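Local coordinates for protein N-isopropylammelide isopropylaminohydrolase (Burkholderia multivorans ATCC 17616, PDB 6NBO) that belongs to the amidohydrolase family of metal-dependent enzymes, built on a TIM-type barrel, and carries two zinc ions in this structure, at residues G314-A326 with A376-V388. Numbering follows the deposited sequence.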
ATOM      1  N   GLY A 314      13.484  -0.469  -2.933  1.00 23.33           N
ATOM      2  CA  GLY A 314      12.104  -0.521  -3.360  1.00 21.86           C
ATOM      3  C   GLY A 314      11.982  -1.285  -4.666  1.00 24.89           C
ATOM      4  O   GLY A 314      12.904  -1.312  -5.491  1.00 27.79           O
ATOM      5  N   SER A 315      10.835  -1.931  -4.854  1.00 24.70           N
ATOM      6  CA  SER A 315      10.604  -2.751  -6.037  1.00 23.81           C
ATOM      7  C   SER A 315       9.111  -2.812  -6.303  1.00 25.37           C
ATOM      8  O   SER A 315       8.315  -2.812  -5.357  1.00 24.13           O
ATOM      9  CB  SER A 315      11.164  -4.171  -5.841  1.00 28.99           C
ATOM     10  OG  SER A 315      10.564  -5.104  -6.715  1.00 33.89           O
ATOM     11  N   PRO A 316       8.696  -2.863  -7.572  1.00 23.51           N
ATOM     12  CA  PRO A 316       7.276  -3.111  -7.882  1.00 21.49           C
ATOM     13  C   PRO A 316       6.825  -4.533  -7.591  1.00 25.07           C
ATOM     14  O   PRO A 316       5.661  -4.851  -7.842  1.00 21.69           O
ATOM     15  CB  PRO A 316       7.188  -2.809  -9.391  1.00 23.63           C
ATOM     16  CG  PRO A 316       8.565  -3.030  -9.906  1.00 31.94           C
ATOM     17  CD  PRO A 316       9.522  -2.691  -8.780  1.00 26.07           C
ATOM     18  N   ASP A 317       7.702  -5.402  -7.089  1.00 21.73           N
ATOM     19  CA  ASP A 317       7.342  -6.787  -6.772  1.00 25.42           C
ATOM     20  C   ASP A 317       6.896  -6.859  -5.310  1.00 21.67           C
ATOM     21  O   ASP A 317       7.728  -6.876  -4.402  1.00 23.10           O
ATOM     22  CB  ASP A 317       8.537  -7.705  -7.041  1.00 24.47           C
ATOM     23  CG  ASP A 317       8.178  -9.168  -6.920  1.00 25.12           C
ATOM     24  OD1 ASP A 317       7.116  -9.462  -6.347  1.00 23.96           O
ATOM     25  OD2 ASP A 317       8.939 -10.027  -7.399  1.00 26.98           O
ATOM     26  N   MET A 318       5.576  -6.929  -5.066  1.00 18.71           N
ATOM     27  CA  MET A 318       5.115  -6.985  -3.682  1.00 19.74           C
ATOM     28  C   MET A 318       5.405  -8.325  -3.030  1.00 21.90           C
ATOM     29  O   MET A 318       5.399  -8.404  -1.797  1.00 23.86           O
ATOM     30  CB  MET A 318       3.618  -6.676  -3.576  1.00 20.82           C
ATOM     31  CG  MET A 318       3.266  -5.203  -3.869  1.00 26.02           C
ATOM     32  SD  MET A 318       4.295  -4.032  -2.959  1.00 23.98           S
ATOM     33  CE  MET A 318       3.775  -4.378  -1.272  1.00 19.62           C
ATOM     34  N   LEU A 319       5.661  -9.377  -3.811  1.00 18.77           N
ATOM     35  CA  LEU A 319       6.142 -10.611  -3.194  1.00 22.14           C
ATOM     36  C   LEU A 319       7.498 -10.379  -2.548  1.00 23.64           C
ATOM     37  O   LEU A 319       7.789 -10.927  -1.478  1.00 22.51           O
ATOM     38  CB  LEU A 319       6.225 -11.745  -4.223  1.00 23.54           C
ATOM     39  CG  LEU A 319       4.901 -12.298  -4.758  1.00 23.77           C
ATOM     40  CD1 LEU A 319       5.133 -13.535  -5.641  1.00 23.02           C
ATOM     41  CD2 LEU A 319       3.955 -12.617  -3.588  1.00 23.98           C
ATOM     42  N   GLU A 320       8.345  -9.557  -3.179  1.00 24.84           N
ATOM     43  CA  GLU A 320       9.632  -9.243  -2.571  1.00 22.49           C
ATOM     44  C   GLU A 320       9.450  -8.457  -1.280  1.00 20.99           C
ATOM     45  O   GLU A 320      10.202  -8.652  -0.315  1.00 21.98           O
ATOM     46  CB  GLU A 320      10.512  -8.467  -3.548  1.00 23.59           C
ATOM     47  CG  GLU A 320      11.899  -8.198  -2.991  1.00 23.57           C
ATOM     48  CD  GLU A 320      12.874  -7.861  -4.089  1.00 29.80           C
ATOM     49  OE1 GLU A 320      13.177  -6.666  -4.264  1.00 25.59           O
ATOM     50  OE2 GLU A 320      13.306  -8.793  -4.797  1.00 26.65           O
ATOM     51  N   ARG A 321       8.476  -7.546  -1.242  1.00 22.05           N
ATOM     52  CA  ARG A 321       8.241  -6.815   0.002  1.00 22.45           C
ATOM     53  C   ARG A 321       7.760  -7.755   1.101  1.00 22.20           C
ATOM     54  O   ARG A 321       8.161  -7.625   2.268  1.00 23.04           O
ATOM     55  CB  ARG A 321       7.236  -5.685  -0.230  1.00 28.17           C
ATOM     56  CG  ARG A 321       7.015  -4.779   0.988  1.00 27.30           C
ATOM     57  CD  ARG A 321       8.317  -4.230   1.545  1.00 28.72           C
ATOM     58  NE  ARG A 321       9.224  -3.710   0.517  1.00 26.81           N
ATOM     59  CZ  ARG A 321      10.340  -3.035   0.789  1.00 29.71           C
ATOM     60  NH1 ARG A 321      10.670  -2.775   2.047  1.00 30.07           N
ATOM     61  NH2 ARG A 321      11.120  -2.612  -0.190  1.00 29.42           N
ATOM     62  N   ALA A 322       6.917  -8.721   0.745  1.00 23.53           N
ATOM     63  CA  ALA A 322       6.501  -9.728   1.714  1.00 24.59           C
ATOM     64  C   ALA A 322       7.702 -10.488   2.241  1.00 22.02           C
ATOM     65  O   ALA A 322       7.818 -10.722   3.453  1.00 24.37           O
ATOM     66  CB  ALA A 322       5.503 -10.696   1.078  1.00 23.57           C
ATOM     67  N   MET A 323       8.614 -10.874   1.343  1.00 21.09           N
ATOM     68  CA  MET A 323       9.840 -11.537   1.770  1.00 24.13           C
ATOM     69  C   MET A 323      10.630 -10.666   2.738  1.00 23.11           C
ATOM     70  O   MET A 323      11.160 -11.163   3.739  1.00 22.36           O
ATOM     71  CB  MET A 323      10.709 -11.882   0.556  1.00 21.63           C
ATOM     72  CG  MET A 323      11.937 -12.722   0.909  1.00 24.95           C
ATOM     73  SD  MET A 323      13.121 -12.787  -0.442  1.00 28.12           S
ATOM     74  CE  MET A 323      13.791 -11.120  -0.379  1.00 29.33           C
ATOM     75  N   LEU A 324      10.732  -9.365   2.461  1.00 21.85           N
ATOM     76  CA  LEU A 324      11.541  -8.514   3.334  1.00 24.23           C
ATOM     77  C   LEU A 324      10.872  -8.319   4.692  1.00 24.77           C
ATOM     78  O   LEU A 324      11.549  -8.265   5.729  1.00 23.13           O
ATOM     79  CB  LEU A 324      11.796  -7.170   2.662  1.00 24.52           C
ATOM     80  CG  LEU A 324      12.688  -7.202   1.422  1.00 23.47           C
ATOM     81  CD1 LEU A 324      12.678  -5.830   0.761  1.00 25.53           C
ATOM     82  CD2 LEU A 324      14.111  -7.593   1.806  1.00 23.12           C
ATOM     83  N   ILE A 325       9.544  -8.221   4.705  1.00 20.53           N
ATOM     84  CA  ILE A 325       8.810  -8.169   5.972  1.00 23.43           C
ATOM     85  C   ILE A 325       9.072  -9.436   6.787  1.00 24.53           C
ATOM     86  O   ILE A 325       9.361  -9.382   7.991  1.00 23.66           O
ATOM     87  CB  ILE A 325       7.308  -7.954   5.697  1.00 20.23           C
ATOM     88  CG1 ILE A 325       7.074  -6.537   5.151  1.00 23.24           C
ATOM     89  CG2 ILE A 325       6.471  -8.187   6.958  1.00 23.00           C
ATOM     90  CD1 ILE A 325       5.667  -6.291   4.620  1.00 25.85           C
ATOM     91  N   ALA A 326       8.978 -10.597   6.133  1.00 22.33           N
ATOM     92  CA  ALA A 326       9.232 -11.866   6.804  1.00 25.77           C
ATOM     93  C   ALA A 326      10.644 -11.909   7.381  1.00 25.22           C
ATOM     94  O   ALA A 326      10.846 -12.281   8.546  1.00 24.90           O
ATOM     95  CB  ALA A 326       9.000 -13.020   5.821  1.00 22.71           C
ATOM     96  N   ALA A 376       4.651 -20.223   0.596  1.00 27.36           N
ATOM     97  CA  ALA A 376       5.920 -19.829   1.200  1.00 27.48           C
ATOM     98  C   ALA A 376       7.023 -19.759   0.149  1.00 30.41           C
ATOM     99  O   ALA A 376       7.824 -18.814   0.142  1.00 28.73           O
ATOM    100  CB  ALA A 376       6.292 -20.808   2.319  1.00 25.41           C
ATOM    101  N   GLU A 377       7.061 -20.734  -0.770  1.00 29.41           N
ATOM    102  CA  GLU A 377       8.023 -20.670  -1.870  1.00 28.66           C
ATOM    103  C   GLU A 377       7.822 -19.413  -2.707  1.00 28.18           C
ATOM    104  O   GLU A 377       8.795 -18.753  -3.089  1.00 28.02           O
ATOM    105  CB  GLU A 377       7.921 -21.910  -2.761  1.00 26.59           C
ATOM    106  CG  GLU A 377       8.936 -21.891  -3.902  1.00 28.57           C
ATOM    107  CD  GLU A 377       8.679 -22.952  -4.976  1.00 35.73           C
ATOM    108  OE1 GLU A 377       7.985 -23.956  -4.706  1.00 36.76           O
ATOM    109  OE2 GLU A 377       9.181 -22.774  -6.105  1.00 40.69           O
ATOM    110  N   ALA A 378       6.570 -19.073  -3.017  1.00 28.07           N
ATOM    111  CA  ALA A 378       6.314 -17.873  -3.807  1.00 26.93           C
ATOM    112  C   ALA A 378       6.864 -16.630  -3.125  1.00 28.76           C
ATOM    113  O   ALA A 378       7.364 -15.719  -3.796  1.00 25.83           O
ATOM    114  CB  ALA A 378       4.814 -17.710  -4.058  1.00 27.79           C
ATOM    115  N   VAL A 379       6.755 -16.556  -1.793  1.00 23.37           N
ATOM    116  CA  VAL A 379       7.300 -15.402  -1.077  1.00 23.70           C
ATOM    117  C   VAL A 379       8.817 -15.307  -1.260  1.00 24.14           C
ATOM    118  O   VAL A 379       9.349 -14.248  -1.623  1.00 26.41           O
ATOM    119  CB  VAL A 379       6.915 -15.453   0.412  1.00 24.72           C
ATOM    120  CG1 VAL A 379       7.704 -14.392   1.199  1.00 26.14           C
ATOM    121  CG2 VAL A 379       5.417 -15.211   0.575  1.00 24.90           C
ATOM    122  N   VAL A 380       9.545 -16.399  -1.018  1.00 23.73           N
ATOM    123  CA  VAL A 380      11.005 -16.250  -1.040  1.00 27.05           C
ATOM    124  C   VAL A 380      11.571 -16.330  -2.459  1.00 32.51           C
ATOM    125  O   VAL A 380      12.585 -15.684  -2.761  1.00 28.04           O
ATOM    126  CB  VAL A 380      11.701 -17.276  -0.121  1.00 31.26           C
ATOM    127  CG1 VAL A 380      11.120 -17.223   1.287  1.00 28.86           C
ATOM    128  CG2 VAL A 380      11.641 -18.676  -0.701  1.00 27.50           C
ATOM    129  N   ALA A 381      10.961 -17.120  -3.343  1.00 25.94           N
ATOM    130  CA  ALA A 381      11.501 -17.257  -4.689  1.00 24.36           C
ATOM    131  C   ALA A 381      11.052 -16.144  -5.622  1.00 28.92           C
ATOM    132  O   ALA A 381      11.724 -15.896  -6.630  1.00 28.73           O
ATOM    133  CB  ALA A 381      11.111 -18.602  -5.306  1.00 28.96           C
ATOM    134  N   ARG A 382       9.947 -15.472  -5.312  1.00 24.69           N
ATOM    135  CA  ARG A 382       9.414 -14.394  -6.141  1.00 26.87           C
ATOM    136  C   ARG A 382       9.356 -14.775  -7.623  1.00 26.19           C
ATOM    137  O   ARG A 382       9.863 -14.044  -8.477  1.00 21.42           O
ATOM    138  CB  ARG A 382      10.239 -13.129  -5.950  1.00 27.55           C
ATOM    139  CG  ARG A 382      10.202 -12.573  -4.507  1.00 28.02           C
ATOM    140  CD  ARG A 382      11.537 -11.929  -4.127  1.00 28.29           C
ATOM    141  NE  ARG A 382      12.594 -12.905  -3.859  1.00 30.33           N
ATOM    142  CZ  ARG A 382      13.894 -12.617  -3.900  1.00 30.98           C
ATOM    143  NH1 ARG A 382      14.286 -11.393  -4.235  1.00 24.78           N
ATOM    144  NH2 ARG A 382      14.806 -13.549  -3.635  1.00 29.70           N
ATOM    145  N   PRO A 383       8.748 -15.910  -7.964  1.00 27.57           N
ATOM    146  CA  PRO A 383       8.705 -16.310  -9.375  1.00 22.49           C
ATOM    147  C   PRO A 383       8.018 -15.253 -10.231  1.00 25.96           C
ATOM    148  O   PRO A 383       7.150 -14.518  -9.764  1.00 25.29           O
ATOM    149  CB  PRO A 383       7.902 -17.622  -9.352  1.00 23.88           C
ATOM    150  CG  PRO A 383       7.066 -17.538  -8.144  1.00 25.04           C
ATOM    151  CD  PRO A 383       7.885 -16.763  -7.123  1.00 31.41           C
ATOM    152  N   VAL A 384       8.428 -15.184 -11.501  1.00 24.51           N
ATOM    153  CA  VAL A 384       7.828 -14.223 -12.421  1.00 28.70           C
ATOM    154  C   VAL A 384       6.322 -14.422 -12.440  1.00 24.56           C
ATOM    155  O   VAL A 384       5.830 -15.546 -12.291  1.00 28.56           O
ATOM    156  CB  VAL A 384       8.435 -14.388 -13.829  1.00 29.82           C
ATOM    157  CG1 VAL A 384       8.061 -15.741 -14.421  1.00 39.40           C
ATOM    158  CG2 VAL A 384       7.982 -13.267 -14.754  1.00 30.64           C
ATOM    159  N   ARG A 385       5.571 -13.326 -12.566  1.00 24.62           N
ATOM    160  CA  ARG A 385       4.124 -13.466 -12.728  1.00 23.88           C
ATOM    161  C   ARG A 385       3.857 -14.011 -14.125  1.00 25.03           C
ATOM    162  O   ARG A 385       3.996 -13.293 -15.124  1.00 27.78           O
ATOM    163  CB  ARG A 385       3.397 -12.139 -12.521  1.00 22.71           C
ATOM    164  CG  ARG A 385       3.776 -11.355 -11.283  1.00 24.88           C
ATOM    165  CD  ARG A 385       3.792 -12.192 -10.004  1.00 23.58           C
ATOM    166  NE  ARG A 385       5.152 -12.484  -9.547  1.00 25.73           N
ATOM    167  CZ  ARG A 385       5.853 -11.692  -8.735  1.00 24.46           C
ATOM    168  NH1 ARG A 385       5.334 -10.554  -8.290  1.00 23.09           N
ATOM    169  NH2 ARG A 385       7.078 -12.043  -8.365  1.00 22.10           N
ATOM    170  N   ARG A 386       3.494 -15.286 -14.211  1.00 24.26           N
ATOM    171  CA  ARG A 386       3.231 -15.871 -15.520  1.00 26.01           C
ATOM    172  C   ARG A 386       2.046 -15.194 -16.202  1.00 27.19           C
ATOM    173  O   ARG A 386       2.060 -14.976 -17.422  1.00 26.75           O
ATOM    174  CB  ARG A 386       2.974 -17.366 -15.382  1.00 28.63           C
ATOM    175  CG  ARG A 386       2.791 -18.018 -16.742  1.00 45.67           C
ATOM    176  CD  ARG A 386       2.017 -19.292 -16.635  1.00 54.96           C
ATOM    177  NE  ARG A 386       2.771 -20.312 -15.926  1.00 59.85           N
ATOM    178  CZ  ARG A 386       2.230 -21.426 -15.454  1.00 73.39           C
ATOM    179  NH1 ARG A 386       0.929 -21.644 -15.619  1.00 73.84           N
ATOM    180  NH2 ARG A 386       2.983 -22.312 -14.815  1.00 74.41           N
ATOM    181  N   LEU A 387       1.026 -14.842 -15.429  1.00 26.30           N
ATOM    182  CA  LEU A 387      -0.194 -14.223 -15.936  1.00 25.73           C
ATOM    183  C   LEU A 387      -0.682 -13.219 -14.911  1.00 26.44           C
ATOM    184  O   LEU A 387      -0.683 -13.508 -13.714  1.00 28.19           O
ATOM    185  CB  LEU A 387      -1.298 -15.260 -16.187  1.00 25.73           C
ATOM    186  CG  LEU A 387      -2.621 -14.702 -16.730  1.00 28.51           C
ATOM    187  CD1 LEU A 387      -2.426 -14.176 -18.146  1.00 28.53           C
ATOM    188  CD2 LEU A 387      -3.707 -15.765 -16.713  1.00 27.59           C
ATOM    189  N   VAL A 388      -1.074 -12.033 -15.369  1.00 24.72           N
ATOM    190  CA  VAL A 388      -1.768 -11.072 -14.520  1.00 24.18           C
ATOM    191  C   VAL A 388      -3.084 -10.752 -15.205  1.00 27.09           C
ATOM    192  O   VAL A 388      -3.105 -10.371 -16.385  1.00 24.85           O
ATOM    193  CB  VAL A 388      -0.947  -9.794 -14.260  1.00 26.27           C
ATOM    194  CG1 VAL A 388      -1.712  -8.863 -13.317  1.00 22.45           C
ATOM    195  CG2 VAL A 388       0.421 -10.140 -13.652  1.00 24.17           C
TER
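Arg385 meets Asp317 with both terminal nitrogens, one to each carboxylate oxygen: NH1 reaches OD1 at 2.9 Å and NH2 reaches OD2 at 2.9 Å. The two planes are turned 58° apart, so OD1 is met from above the carboxylate plane while OD2 is approached on its syn side, tilted out of the plane. Asp317 also N-caps helix 318-328, its OD1 weakly accepting from the backbone N of Leu319 and Glu320, so the same carboxylate caps the helix and pairs with Arg385. The guanidinium is itself fixed in rotation, because NE and NH2 both bind Pro383 O and NH1 also donates to Ala118 O. Over the centre of one face sits CD1 of Leu319, 3.6 Å above the plane.

Arg382, just past the end of helix 375-381, makes a single-pronged salt bridge instead. Twists midway along its chain (chi3 -74°) turn the guanidinium back so that NE and NH2 share Val380 O, while NH1 donates to Glu320 OE2 on the anti side, tilted out of the plane (2.8 Å). Met323 SD lies over one guanidinium face, offset toward the rim, 3.5 Å from Arg382 NE. Deeper in, Val379 CG1 packs against Ala322 CB and Met323 CB, the latter at 4.0 Å, and Val379 O is buried without a partner.

Segments 318-326 and 376-381 cross at -96°, nearly perpendicular. Such apolar packing flanked by salt bridges here joins helix 318-328 to helix 375-381 and to the loop entering strand 387-390, which pairs with strand 367-370, in an amidohydrolase of TIM-barrel type.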